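Local coordinates for protein magnesium transporter MgtE (Enterococcus faecalis, PDB 2OUX) that probably transports magnesium ions across the cell membrane as a homodimer, with a cytosolic region that binds several of these ions, at residues E71-E83 and D103-Y116. Sequence-based numbering, arbitrary orientation.
Sequences EEDNENMKDYLAE and DLLNMLDKSQKAKY. With MG (magnesium ion), chain G; MG (magnesium ion), chain D.
A chi1 of 77° tucks CG of E72 between its backbone N and carbonyl carbon, and a bend at chi2 then swings the carboxylate over to D103 on the helix 98-107. The two carboxylates, their planes 19° apart, bring OE2 of E72 to 3.0 Å from OD2 of D103. As both atoms are acceptors they make no hydrogen bond, and the closeness of like charges is probably eased by the cations beside them. E72 OE1 binds one magnesium ion at 2.2 Å, while D103 OD1 binds a second, which also takes the carbonyl O of A141 and four waters. In each carboxylate the other oxygen accepts a hydrogen bond from a water of its own metal, which helps to fix the rotation of the group. One turn further along helix 98-107, the selenomethionine M107 lays its CG against the backbone O of E72. The segments belong to the helical MgtE intracellular N domain, where they pack the short helix 79-83 and the loop before it against the end of helix 98-107, the turn after it and helix 110-118. L81 packs where helix 98-107 gives way to the turn, its CD1 meeting CD1 of L104 at a tight 3.5 Å and CD1 of L108 as well; its CB lies obliquely by the Y116 ring. Selenomethionine M77 adds SE against L104 CD2, and F67 of helix 60-67 touches both M77 and L81. At the N-cap of helix 79-83, the backbone O of K78 receives Q112 NE2 at 3.1 Å in a nearly straight bond (N-H...O 170°) as well as A82 N, so a side chain and the helix backbone share one carbonyl. Beyond CG the K78 side chain runs extended, crossing D109 at about a right angle, and NZ forms a weakly hydrogen-bonded salt bridge with D109 OD2 (3.0 Å).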
loop_
_atom_site.group_PDB
_atom_site.type_symbol
_atom_site.label_atom_id
_atom_site.label_comp_id
_atom_site.label_asym_id
_atom_site.label_seq_id
_atom_site.Cartn_x
_atom_site.Cartn_y
_atom_site.Cartn_z
ATOM N N GLU A 71 -15.746 6.891 10.048
ATOM C CA GLU A 71 -16.572 7.136 8.869
ATOM C C GLU A 71 -17.301 8.471 8.984
ATOM O O GLU A 71 -18.168 8.633 9.833
ATOM C CB GLU A 71 -17.563 5.986 8.685
ATOM C CG GLU A 71 -16.924 4.743 8.092
ATOM C CD GLU A 71 -17.838 3.528 8.123
ATOM O OE1 GLU A 71 -18.996 3.640 7.667
ATOM O OE2 GLU A 71 -17.400 2.455 8.599
ATOM N N GLU A 72 -16.939 9.425 8.127
ATOM C CA GLU A 72 -17.542 10.758 8.152
ATOM C C GLU A 72 -19.047 10.746 7.890
ATOM O O GLU A 72 -19.728 11.753 8.086
ATOM C CB GLU A 72 -16.873 11.680 7.126
ATOM C CG GLU A 72 -17.302 11.430 5.689
ATOM C CD GLU A 72 -16.415 10.441 4.989
ATOM O OE1 GLU A 72 -15.983 9.488 5.658
ATOM O OE2 GLU A 72 -16.161 10.612 3.779
ATOM N N ASP A 73 -19.556 9.613 7.427
ATOM C CA ASP A 73 -20.975 9.470 7.144
ATOM C C ASP A 73 -21.649 8.917 8.388
ATOM O O ASP A 73 -22.873 8.826 8.458
ATOM C CB ASP A 73 -21.181 8.526 5.960
ATOM C CG ASP A 73 -20.785 9.160 4.638
ATOM O OD1 ASP A 73 -19.717 9.806 4.590
ATOM O OD2 ASP A 73 -21.538 9.010 3.649
ATOM N N ASN A 74 -20.816 8.530 9.350
ATOM C CA ASN A 74 -21.240 8.004 10.647
ATOM C C ASN A 74 -22.647 8.514 10.923
ATOM O O ASN A 74 -23.583 7.746 11.155
ATOM C CB ASN A 74 -20.301 8.552 11.718
ATOM C CG ASN A 74 -20.473 7.882 13.070
ATOM O OD1 ASN A 74 -20.085 6.730 13.259
ATOM N ND2 ASN A 74 -21.045 8.609 14.022
ATOM N N GLU A 75 -22.746 9.841 10.904
ATOM C CA GLU A 75 -23.967 10.611 11.100
ATOM C C GLU A 75 -24.091 11.149 12.504
ATOM O O GLU A 75 -24.844 12.105 12.739
ATOM C CB GLU A 75 -25.218 9.820 10.703
ATOM C CG GLU A 75 -26.337 10.743 10.202
ATOM C CD GLU A 75 -27.386 10.013 9.399
ATOM O OE1 GLU A 75 -27.970 9.061 9.954
ATOM O OE2 GLU A 75 -27.625 10.388 8.226
ATOM N N ASN A 76 -23.349 10.552 13.437
ATOM C CA ASN A 76 -23.387 11.060 14.790
ATOM C C ASN A 76 -22.336 12.156 14.806
ATOM O O ASN A 76 -21.982 12.675 15.875
ATOM C CB ASN A 76 -23.089 9.997 15.864
ATOM C CG ASN A 76 -23.413 10.508 17.270
ATOM O OD1 ASN A 76 -24.574 10.780 17.591
ATOM N ND2 ASN A 76 -22.387 10.674 18.097
HETATM N N MSE A 77 -21.850 12.519 13.610
HETATM C CA MSE A 77 -20.870 13.597 13.512
HETATM C C MSE A 77 -21.738 14.762 13.921
HETATM O O MSE A 77 -22.640 14.593 14.738
HETATM C CB MSE A 77 -20.335 13.818 12.080
HETATM C CG MSE A 77 -19.483 12.685 11.487
HETATM SE SE MSE A 77 -17.736 12.414 12.296
HETATM C CE MSE A 77 -17.998 10.578 12.798
ATOM N N LYS A 78 -21.506 15.934 13.353
ATOM C CA LYS A 78 -22.314 17.080 13.735
ATOM C C LYS A 78 -22.206 17.309 15.248
ATOM O O LYS A 78 -21.575 18.274 15.691
ATOM C CB LYS A 78 -23.781 16.849 13.342
ATOM C CG LYS A 78 -24.050 16.910 11.843
ATOM C CD LYS A 78 -25.541 16.839 11.522
ATOM C CE LYS A 78 -25.771 16.885 10.017
ATOM N NZ LYS A 78 -27.209 16.775 9.656
ATOM N N ASP A 79 -22.822 16.430 16.041
ATOM C CA ASP A 79 -22.751 16.576 17.488
ATOM C C ASP A 79 -21.426 16.139 18.119
ATOM O O ASP A 79 -21.107 16.600 19.217
ATOM C CB ASP A 79 -23.928 15.889 18.200
ATOM C CG ASP A 79 -24.492 14.724 17.429
ATOM O OD1 ASP A 79 -23.703 13.889 16.951
ATOM O OD2 ASP A 79 -25.736 14.641 17.320
ATOM N N TYR A 80 -20.654 15.258 17.471
ATOM C CA TYR A 80 -19.354 14.904 18.054
ATOM C C TYR A 80 -18.620 16.233 18.089
ATOM O O TYR A 80 -18.052 16.629 19.104
ATOM C CB TYR A 80 -18.535 13.955 17.174
ATOM C CG TYR A 80 -18.858 12.485 17.298
ATOM C CD1 TYR A 80 -19.166 11.911 18.533
ATOM C CD2 TYR A 80 -18.817 11.653 16.176
ATOM C CE1 TYR A 80 -19.422 10.544 18.646
ATOM C CE2 TYR A 80 -19.069 10.285 16.279
ATOM C CZ TYR A 80 -19.371 9.740 17.513
ATOM O OH TYR A 80 -19.616 8.390 17.612
ATOM N N LEU A 81 -18.654 16.925 16.955
ATOM C CA LEU A 81 -17.995 18.212 16.831
ATOM C C LEU A 81 -18.666 19.294 17.677
ATOM O O LEU A 81 -17.988 20.141 18.257
ATOM C CB LEU A 81 -17.967 18.651 15.366
ATOM C CG LEU A 81 -17.322 17.715 14.337
ATOM C CD1 LEU A 81 -16.732 18.573 13.220
ATOM C CD2 LEU A 81 -16.220 16.873 14.973
ATOM N N ALA A 82 -19.994 19.262 17.741
ATOM C CA ALA A 82 -20.747 20.245 18.511
ATOM C C ALA A 82 -20.364 20.221 19.988
ATOM O O ALA A 82 -20.104 21.269 20.579
ATOM C CB ALA A 82 -22.234 19.995 18.358
ATOM N N GLU A 83 -20.322 19.026 20.576
ATOM C CA GLU A 83 -19.974 18.882 21.986
ATOM C C GLU A 83 -18.556 19.367 22.282
ATOM O O GLU A 83 -18.204 19.616 23.433
ATOM C CB GLU A 83 -20.145 17.424 22.436
ATOM C CG GLU A 83 -19.287 16.413 21.696
ATOM C CD GLU A 83 -19.669 14.973 22.014
ATOM O OE1 GLU A 83 -20.879 14.663 22.013
ATOM O OE2 GLU A 83 -18.765 14.144 22.250
ATOM N N ASP A 103 -14.068 16.022 3.765
ATOM C CA ASP A 103 -15.227 15.148 3.870
ATOM C C ASP A 103 -16.057 15.454 5.109
ATOM O O ASP A 103 -17.286 15.543 5.036
ATOM C CB ASP A 103 -14.806 13.671 3.890
ATOM C CG ASP A 103 -14.287 13.199 2.551
ATOM O OD1 ASP A 103 -14.226 14.044 1.646
ATOM O OD2 ASP A 103 -13.935 12.002 2.410
ATOM N N LEU A 104 -15.391 15.602 6.250
ATOM C CA LEU A 104 -16.084 15.892 7.495
ATOM C C LEU A 104 -16.917 17.155 7.282
ATOM O O LEU A 104 -18.129 17.158 7.492
ATOM C CB LEU A 104 -15.070 16.117 8.620
ATOM C CG LEU A 104 -15.519 16.026 10.084
ATOM C CD1 LEU A 104 -16.842 16.737 10.271
ATOM C CD2 LEU A 104 -15.652 14.568 10.489
ATOM N N LEU A 105 -16.261 18.224 6.851
ATOM C CA LEU A 105 -16.940 19.488 6.617
ATOM C C LEU A 105 -18.164 19.371 5.712
ATOM O O LEU A 105 -19.223 19.919 6.025
ATOM C CB LEU A 105 -15.955 20.499 6.048
ATOM C CG LEU A 105 -14.862 20.817 7.072
ATOM C CD1 LEU A 105 -13.865 21.791 6.485
ATOM C CD2 LEU A 105 -15.503 21.406 8.327
ATOM N N ASN A 106 -18.036 18.651 4.604
ATOM C CA ASN A 106 -19.164 18.488 3.695
ATOM C C ASN A 106 -20.306 17.690 4.310
ATOM O O ASN A 106 -21.379 17.581 3.721
ATOM C CB ASN A 106 -18.715 17.829 2.390
ATOM C CG ASN A 106 -17.771 18.705 1.609
ATOM O OD1 ASN A 106 -17.980 19.904 1.505
ATOM N ND2 ASN A 106 -16.727 18.112 1.052
HETATM N N MSE A 107 -20.079 17.141 5.499
HETATM C CA MSE A 107 -21.107 16.367 6.184
HETATM C C MSE A 107 -21.858 17.219 7.197
HETATM O O MSE A 107 -23.056 17.042 7.402
HETATM C CB MSE A 107 -20.489 15.161 6.889
HETATM C CG MSE A 107 -20.135 14.032 5.945
HETATM SE SE MSE A 107 -21.695 13.261 5.075
HETATM C CE MSE A 107 -21.870 14.478 3.571
ATOM N N LEU A 108 -21.151 18.144 7.829
ATOM C CA LEU A 108 -21.767 19.020 8.811
ATOM C C LEU A 108 -22.761 19.923 8.098
ATOM O O LEU A 108 -22.709 20.070 6.876
ATOM C CB LEU A 108 -20.704 19.879 9.491
ATOM C CG LEU A 108 -19.529 19.143 10.138
ATOM C CD1 LEU A 108 -18.538 20.161 10.675
ATOM C CD2 LEU A 108 -20.032 18.229 11.247
ATOM N N ASP A 109 -23.670 20.519 8.865
ATOM C CA ASP A 109 -24.667 21.427 8.311
ATOM C C ASP A 109 -23.940 22.633 7.723
ATOM O O ASP A 109 -22.863 22.999 8.189
ATOM C CB ASP A 109 -25.639 21.864 9.414
ATOM C CG ASP A 109 -26.525 20.721 9.896
ATOM O OD1 ASP A 109 -27.176 20.866 10.951
ATOM O OD2 ASP A 109 -26.578 19.677 9.210
ATOM N N LYS A 110 -24.524 23.243 6.699
ATOM C CA LYS A 110 -23.902 24.393 6.052
ATOM C C LYS A 110 -23.398 25.454 7.032
ATOM O O LYS A 110 -22.434 26.160 6.734
ATOM C CB LYS A 110 -24.875 25.024 5.050
ATOM C CG LYS A 110 -25.335 24.068 3.947
ATOM C CD LYS A 110 -24.160 23.468 3.162
ATOM C CE LYS A 110 -23.364 24.525 2.397
ATOM N NZ LYS A 110 -22.239 23.934 1.610
ATOM N N SER A 111 -24.044 25.558 8.193
ATOM C CA SER A 111 -23.651 26.532 9.215
ATOM C C SER A 111 -22.350 26.153 9.920
ATOM O O SER A 111 -21.397 26.937 9.938
ATOM C CB SER A 111 -24.758 26.691 10.263
ATOM O OG SER A 111 -25.907 27.300 9.706
ATOM N N GLN A 112 -22.319 24.957 10.507
ATOM C CA GLN A 112 -21.127 24.480 11.208
ATOM C C GLN A 112 -19.898 24.608 10.317
ATOM O O GLN A 112 -18.870 25.142 10.732
ATOM C CB GLN A 112 -21.295 23.014 11.640
ATOM C CG GLN A 112 -22.150 22.801 12.890
ATOM C CD GLN A 112 -22.092 21.364 13.416
ATOM O OE1 GLN A 112 -22.606 20.433 12.787
ATOM N NE2 GLN A 112 -21.460 21.183 14.574
ATOM N N LYS A 113 -20.023 24.123 9.086
ATOM C CA LYS A 113 -18.941 24.156 8.109
ATOM C C LYS A 113 -18.253 25.521 8.002
ATOM O O LYS A 113 -17.026 25.603 7.969
ATOM C CB LYS A 113 -19.481 23.726 6.742
ATOM C CG LYS A 113 -18.444 23.668 5.642
ATOM C CD LYS A 113 -19.068 23.202 4.340
ATOM C CE LYS A 113 -18.059 23.243 3.203
ATOM N NZ LYS A 113 -17.520 24.623 2.998
ATOM N N ALA A 114 -19.036 26.595 7.956
ATOM C CA ALA A 114 -18.450 27.929 7.857
ATOM C C ALA A 114 -17.896 28.381 9.198
ATOM O O ALA A 114 -16.836 29.003 9.264
ATOM C CB ALA A 114 -19.488 28.930 7.363
ATOM N N LYS A 115 -18.614 28.061 10.268
ATOM C CA LYS A 115 -18.189 28.461 11.601
ATOM C C LYS A 115 -16.828 27.857 11.973
ATOM O O LYS A 115 -15.936 28.574 12.428
ATOM C CB LYS A 115 -19.261 28.075 12.635
ATOM C CG LYS A 115 -19.061 26.730 13.303
ATOM C CD LYS A 115 -18.616 26.896 14.755
ATOM C CE LYS A 115 -19.795 27.217 15.661
ATOM N NZ LYS A 115 -20.825 26.129 15.618
ATOM N N TYR A 116 -16.663 26.549 11.773
ATOM C CA TYR A 116 -15.395 25.897 12.095
ATOM C C TYR A 116 -14.316 26.413 11.162
ATOM O O TYR A 116 -13.185 26.657 11.570
ATOM C CB TYR A 116 -15.502 24.380 11.950
ATOM C CG TYR A 116 -16.437 23.732 12.938
ATOM C CD1 TYR A 116 -16.299 23.952 14.309
ATOM C CD2 TYR A 116 -17.470 22.905 12.505
ATOM C CE1 TYR A 116 -17.173 23.359 15.226
ATOM C CE2 TYR A 116 -18.342 22.309 13.410
ATOM C CZ TYR A 116 -18.193 22.545 14.768
ATOM O OH TYR A 116 -19.081 21.985 15.660
HETATM MG MG MG G . -13.910 8.872 5.281
HETATM MG MG MG D . -13.288 13.851 -0.379
HETATM O O HOH W 1 -14.900 8.466 3.188
HETATM O O HOH W 2 -12.380 11.865 0.186
HETATM O O HOH W 3 -14.678 15.472 -1.469
HETATM O O HOH W 4 -15.006 12.778 -1.031
HETATM O O HOH W 5 -11.733 15.067 0.328
#